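Local coordinates for protein lectin (Cicer arietinum, PDB 3V6N) that agglutinates red blood cells and binds calcium and sodium ions as a four-bladed beta-propeller plant albumin of the hemopexin fold, at residues Asp159-Phe169 / Thr203-Lys211. Residues are numbered along the deposited sequence; the frame is centred on the assembly and turned at random.
Sequences DGFPCLRGTIF and TNDIMGGVK
V210 packs against F169, T167 and I168. This is the apolar end of the contact, set at van der Waals distance round buried F169, with V210 on the outer side. V210 CG2 lies at the edge of the F169 ring, near its plane, 4.0 Å from F169 CE2. V210 CG2 is also 4.1 Å from T167 CB. The other branch, CG1, stands anti to the V210 backbone N (chi1 -179°) and meets I168 CD1 at 4.3 Å. I168 CG1 lies over the rim of one face of the F169 ring.

The T167 hydroxyl donates to L164 O (2.9 Å from OG1) and accepts from F169 N, forming an ST turn. T167 N and T167 OG1 both reach L164 O from one face of its plane, and the N-H bond closes the type II turn L164-T167. F169 continues inward onto L187 and A194.

The other end has shorter approaches, but T203 and D205 are exposed and 204-208 is poorly ordered. P162 CG rests on T203 OG1 at 3.3 Å, the side chains crossing near a right angle. C163 CB faces D205 OD1 at 3.2 Å. That oxygen uses its anti lone pair to accept from I206 N.

The contact joins the link between two hemopexin blades to the loop entering outer strand 210-212. The two segments share only packing; I168 O bonds K189 NZ and I206 pairs with N197 instead. Poor order in 204-208 is therefore unsurprising.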
ATOM      1  N   ASP A 159      28.897 -15.525  -3.004  1.00 23.45           N
ATOM      2  CA  ASP A 159      30.116 -14.719  -3.005  1.00 24.87           C
ATOM      3  C   ASP A 159      30.439 -14.267  -1.592  1.00 24.47           C
ATOM      4  O   ASP A 159      31.596 -14.295  -1.185  1.00 24.81           O
ATOM      5  CB  ASP A 159      29.999 -13.464  -3.893  1.00 26.83           C
ATOM      6  CG  ASP A 159      29.850 -13.780  -5.369  1.00 28.54           C
ATOM      7  OD1 ASP A 159      30.221 -14.887  -5.801  1.00 30.17           O
ATOM      8  OD2 ASP A 159      29.349 -12.901  -6.113  1.00 30.55           O
ATOM      9  N   GLY A 160      29.416 -13.836  -0.853  1.00 23.63           N
ATOM     10  CA  GLY A 160      29.611 -13.253   0.471  1.00 22.02           C
ATOM     11  C   GLY A 160      29.510 -14.252   1.598  1.00 21.84           C
ATOM     12  O   GLY A 160      30.084 -14.045   2.667  1.00 21.44           O
ATOM     13  N   PHE A 161      28.786 -15.341   1.364  1.00 22.29           N
ATOM     14  CA  PHE A 161      28.585 -16.367   2.374  1.00 22.86           C
ATOM     15  C   PHE A 161      28.886 -17.748   1.768  1.00 24.90           C
ATOM     16  O   PHE A 161      27.959 -18.534   1.505  1.00 25.16           O
ATOM     17  CB  PHE A 161      27.149 -16.302   2.915  1.00 22.73           C
ATOM     18  CG  PHE A 161      26.744 -14.945   3.449  1.00 21.72           C
ATOM     19  CD1 PHE A 161      26.246 -13.964   2.599  1.00 21.59           C
ATOM     20  CD2 PHE A 161      26.849 -14.658   4.810  1.00 22.15           C
ATOM     21  CE1 PHE A 161      25.870 -12.713   3.091  1.00 22.25           C
ATOM     22  CE2 PHE A 161      26.455 -13.411   5.316  1.00 21.81           C
ATOM     23  CZ  PHE A 161      25.963 -12.440   4.452  1.00 21.42           C
ATOM     24  N   PRO A 162      30.191 -18.055   1.545  1.00 26.15           N
ATOM     25  CA  PRO A 162      30.594 -19.266   0.817  1.00 26.81           C
ATOM     26  C   PRO A 162      30.120 -20.532   1.513  1.00 27.03           C
ATOM     27  O   PRO A 162      29.839 -21.519   0.846  1.00 26.74           O
ATOM     28  CB  PRO A 162      32.129 -19.205   0.836  1.00 27.13           C
ATOM     29  CG  PRO A 162      32.469 -17.805   1.187  1.00 27.81           C
ATOM     30  CD  PRO A 162      31.363 -17.349   2.096  1.00 26.05           C
ATOM     31  N   CYS A 163      30.029 -20.464   2.845  1.00 28.03           N
ATOM     32  CA  CYS A 163      29.454 -21.504   3.709  1.00 29.08           C
ATOM     33  C   CYS A 163      28.049 -21.997   3.308  1.00 27.07           C
ATOM     34  O   CYS A 163      27.619 -23.061   3.743  1.00 26.59           O
ATOM     35  CB  CYS A 163      29.452 -21.029   5.191  1.00 32.42           C
ATOM     36  SG  CYS A 163      28.490 -19.527   5.638  1.00 38.81           S
ATOM     37  N   LEU A 164      27.343 -21.239   2.480  1.00 25.28           N
ATOM     38  CA  LEU A 164      25.972 -21.616   2.099  1.00 24.86           C
ATOM     39  C   LEU A 164      25.870 -22.373   0.774  1.00 25.37           C
ATOM     40  O   LEU A 164      24.785 -22.828   0.390  1.00 25.10           O
ATOM     41  CB  LEU A 164      25.056 -20.386   2.093  1.00 23.49           C
ATOM     42  CG  LEU A 164      24.935 -19.654   3.439  1.00 22.81           C
ATOM     43  CD1 LEU A 164      24.128 -18.382   3.292  1.00 22.09           C
ATOM     44  CD2 LEU A 164      24.318 -20.564   4.497  1.00 22.58           C
ATOM     45  N   ARG A 165      26.989 -22.498   0.070  1.00 26.36           N
ATOM     46  CA  ARG A 165      27.010 -23.261  -1.188  1.00 28.50           C
ATOM     47  C   ARG A 165      26.589 -24.697  -0.883  1.00 27.65           C
ATOM     48  O   ARG A 165      27.041 -25.279   0.102  1.00 26.77           O
ATOM     49  CB  ARG A 165      28.403 -23.214  -1.824  1.00 30.75           C
ATOM     50  CG  ARG A 165      28.481 -23.649  -3.288  1.00 33.27           C
ATOM     51  CD  ARG A 165      29.906 -23.536  -3.827  1.00 35.84           C
ATOM     52  NE  ARG A 165      30.449 -22.173  -3.705  1.00 38.64           N
ATOM     53  CZ  ARG A 165      31.250 -21.752  -2.718  1.00 40.37           C
ATOM     54  NH1 ARG A 165      31.634 -22.583  -1.739  1.00 41.26           N
ATOM     55  NH2 ARG A 165      31.669 -20.493  -2.705  1.00 38.58           N
ATOM     56  N   GLY A 166      25.681 -25.241  -1.689  1.00 27.78           N
ATOM     57  CA  GLY A 166      25.232 -26.623  -1.523  1.00 28.05           C
ATOM     58  C   GLY A 166      24.171 -26.842  -0.460  1.00 28.35           C
ATOM     59  O   GLY A 166      23.773 -27.975  -0.213  1.00 28.43           O
ATOM     60  N   THR A 167      23.718 -25.762   0.184  1.00 28.82           N
ATOM     61  CA  THR A 167      22.616 -25.833   1.153  1.00 27.99           C
ATOM     62  C   THR A 167      21.359 -25.261   0.497  1.00 28.14           C
ATOM     63  O   THR A 167      21.450 -24.648  -0.562  1.00 28.00           O
ATOM     64  CB  THR A 167      22.921 -25.056   2.461  1.00 27.91           C
ATOM     65  OG1 THR A 167      22.773 -23.647   2.237  1.00 26.80           O
ATOM     66  CG2 THR A 167      24.341 -25.352   2.979  1.00 27.73           C
ATOM     67  N   ILE A 168      20.196 -25.448   1.127  1.00 28.45           N
ATOM     68  CA  ILE A 168      18.931 -24.862   0.635  1.00 28.89           C
ATOM     69  C   ILE A 168      18.936 -23.319   0.581  1.00 28.31           C
ATOM     70  O   ILE A 168      18.124 -22.713  -0.126  1.00 30.48           O
ATOM     71  CB  ILE A 168      17.690 -25.335   1.452  1.00 29.37           C
ATOM     72  CG1 ILE A 168      17.797 -24.894   2.922  1.00 29.35           C
ATOM     73  CG2 ILE A 168      17.502 -26.846   1.333  1.00 30.15           C
ATOM     74  CD1 ILE A 168      16.536 -25.127   3.733  1.00 29.19           C
ATOM     75  N   PHE A 169      19.849 -22.691   1.312  1.00 26.21           N
ATOM     76  CA  PHE A 169      19.927 -21.229   1.365  1.00 25.62           C
ATOM     77  C   PHE A 169      20.661 -20.590   0.183  1.00 25.69           C
ATOM     78  O   PHE A 169      20.662 -19.365   0.034  1.00 25.50           O
ATOM     79  CB  PHE A 169      20.569 -20.786   2.686  1.00 24.53           C
ATOM     80  CG  PHE A 169      19.797 -21.208   3.900  1.00 24.78           C
ATOM     81  CD1 PHE A 169      18.590 -20.582   4.228  1.00 23.81           C
ATOM     82  CD2 PHE A 169      20.261 -22.247   4.710  1.00 24.59           C
ATOM     83  CE1 PHE A 169      17.872 -20.976   5.350  1.00 23.66           C
ATOM     84  CE2 PHE A 169      19.544 -22.638   5.836  1.00 24.27           C
ATOM     85  CZ  PHE A 169      18.349 -22.006   6.154  1.00 23.93           C
ATOM     86  N   THR A 203      35.056 -12.617   3.692  1.00 56.52           N
ATOM     87  CA  THR A 203      34.503 -13.858   3.153  1.00 61.44           C
ATOM     88  C   THR A 203      34.916 -15.028   4.055  1.00 64.78           C
ATOM     89  O   THR A 203      35.910 -15.715   3.817  1.00 65.11           O
ATOM     90  CB  THR A 203      34.886 -14.065   1.658  1.00 63.36           C
ATOM     91  OG1 THR A 203      34.800 -15.451   1.311  1.00 65.96           O
ATOM     92  CG2 THR A 203      36.306 -13.565   1.359  1.00 63.25           C
ATOM     93  N   ASN A 204      34.125 -15.223   5.107  1.00 72.10           N
ATOM     94  CA  ASN A 204      34.445 -16.137   6.202  1.00 78.20           C
ATOM     95  C   ASN A 204      33.967 -17.580   5.955  1.00 82.27           C
ATOM     96  O   ASN A 204      34.408 -18.226   4.998  1.00 80.83           O
ATOM     97  CB  ASN A 204      33.879 -15.571   7.519  1.00 79.87           C
ATOM     98  CG  ASN A 204      34.528 -16.171   8.751  1.00 79.94           C
ATOM     99  OD1 ASN A 204      33.872 -16.855   9.540  1.00 76.84           O
ATOM    100  ND2 ASN A 204      35.822 -15.917   8.926  1.00 80.25           N
ATOM    101  N   ASP A 205      33.075 -18.064   6.825  1.00 85.10           N
ATOM    102  CA  ASP A 205      32.517 -19.424   6.795  1.00 85.86           C
ATOM    103  C   ASP A 205      31.777 -19.638   8.124  1.00 86.03           C
ATOM    104  O   ASP A 205      31.555 -18.677   8.869  1.00 84.20           O
ATOM    105  CB  ASP A 205      33.621 -20.486   6.611  1.00 87.36           C
ATOM    106  CG  ASP A 205      33.247 -21.566   5.592  1.00 87.75           C
ATOM    107  OD1 ASP A 205      32.301 -22.351   5.836  1.00 82.64           O
ATOM    108  OD2 ASP A 205      33.922 -21.640   4.544  1.00 88.65           O
ATOM    109  N   ILE A 206      31.405 -20.893   8.401  1.00 86.81           N
ATOM    110  CA  ILE A 206      30.778 -21.327   9.669  1.00 83.16           C
ATOM    111  C   ILE A 206      29.383 -20.714   9.931  1.00 80.82           C
ATOM    112  O   ILE A 206      29.254 -19.501  10.096  1.00 79.88           O
ATOM    113  CB  ILE A 206      31.725 -21.129  10.892  1.00 82.28           C
ATOM    114  CG1 ILE A 206      33.014 -21.946  10.727  1.00 84.18           C
ATOM    115  CG2 ILE A 206      31.039 -21.517  12.197  1.00 81.06           C
ATOM    116  CD1 ILE A 206      34.209 -21.155  10.233  1.00 83.41           C
ATOM    117  N   MET A 207      28.330 -21.534   9.959  1.00 78.74           N
ATOM    118  CA  MET A 207      28.376 -22.967   9.664  1.00 77.99           C
ATOM    119  C   MET A 207      27.239 -23.327   8.679  1.00 77.12           C
ATOM    120  O   MET A 207      26.571 -22.429   8.164  1.00 74.98           O
ATOM    121  CB  MET A 207      28.327 -23.802  10.959  1.00 76.43           C
ATOM    122  CG  MET A 207      27.159 -23.527  11.896  1.00 77.09           C
ATOM    123  SD  MET A 207      27.618 -22.445  13.267  1.00 83.28           S
ATOM    124  CE  MET A 207      26.420 -22.947  14.501  1.00 72.84           C
ATOM    125  N   GLY A 208      27.001 -24.611   8.398  1.00 79.65           N
ATOM    126  CA  GLY A 208      27.667 -25.756   9.030  1.00 74.66           C
ATOM    127  C   GLY A 208      26.675 -26.612   9.806  1.00 70.12           C
ATOM    128  O   GLY A 208      27.063 -27.559  10.496  1.00 72.62           O
ATOM    129  N   GLY A 209      25.392 -26.264   9.701  1.00 60.51           N
ATOM    130  CA  GLY A 209      24.318 -27.058  10.276  1.00 50.83           C
ATOM    131  C   GLY A 209      22.939 -26.534   9.914  1.00 44.15           C
ATOM    132  O   GLY A 209      22.426 -25.622  10.559  1.00 43.13           O
ATOM    133  N   VAL A 210      22.340 -27.104   8.876  1.00 39.68           N
ATOM    134  CA  VAL A 210      20.944 -26.821   8.553  1.00 36.84           C
ATOM    135  C   VAL A 210      20.049 -27.756   9.372  1.00 35.43           C
ATOM    136  O   VAL A 210      19.978 -28.949   9.091  1.00 36.08           O
ATOM    137  CB  VAL A 210      20.648 -26.979   7.050  1.00 35.14           C
ATOM    138  CG1 VAL A 210      19.193 -26.655   6.755  1.00 34.57           C
ATOM    139  CG2 VAL A 210      21.562 -26.088   6.229  1.00 35.34           C
ATOM    140  N   LYS A 211      19.381 -27.212  10.388  1.00 33.40           N
ATOM    141  CA  LYS A 211      18.502 -28.018  11.249  1.00 33.26           C
ATOM    142  C   LYS A 211      17.031 -27.605  11.177  1.00 31.27           C
ATOM    143  O   LYS A 211      16.663 -26.699  10.431  1.00 30.38           O
ATOM    144  CB  LYS A 211      18.965 -27.986  12.713  1.00 34.80           C
ATOM    145  CG  LYS A 211      20.364 -28.509  12.975  1.00 36.64           C
ATOM    146  CD  LYS A 211      21.293 -27.341  13.223  1.00 39.77           C
ATOM    147  CE  LYS A 211      22.506 -27.756  14.044  1.00 41.78           C
ATOM    148  NZ  LYS A 211      23.665 -28.131  13.179  1.00 43.27           N
TER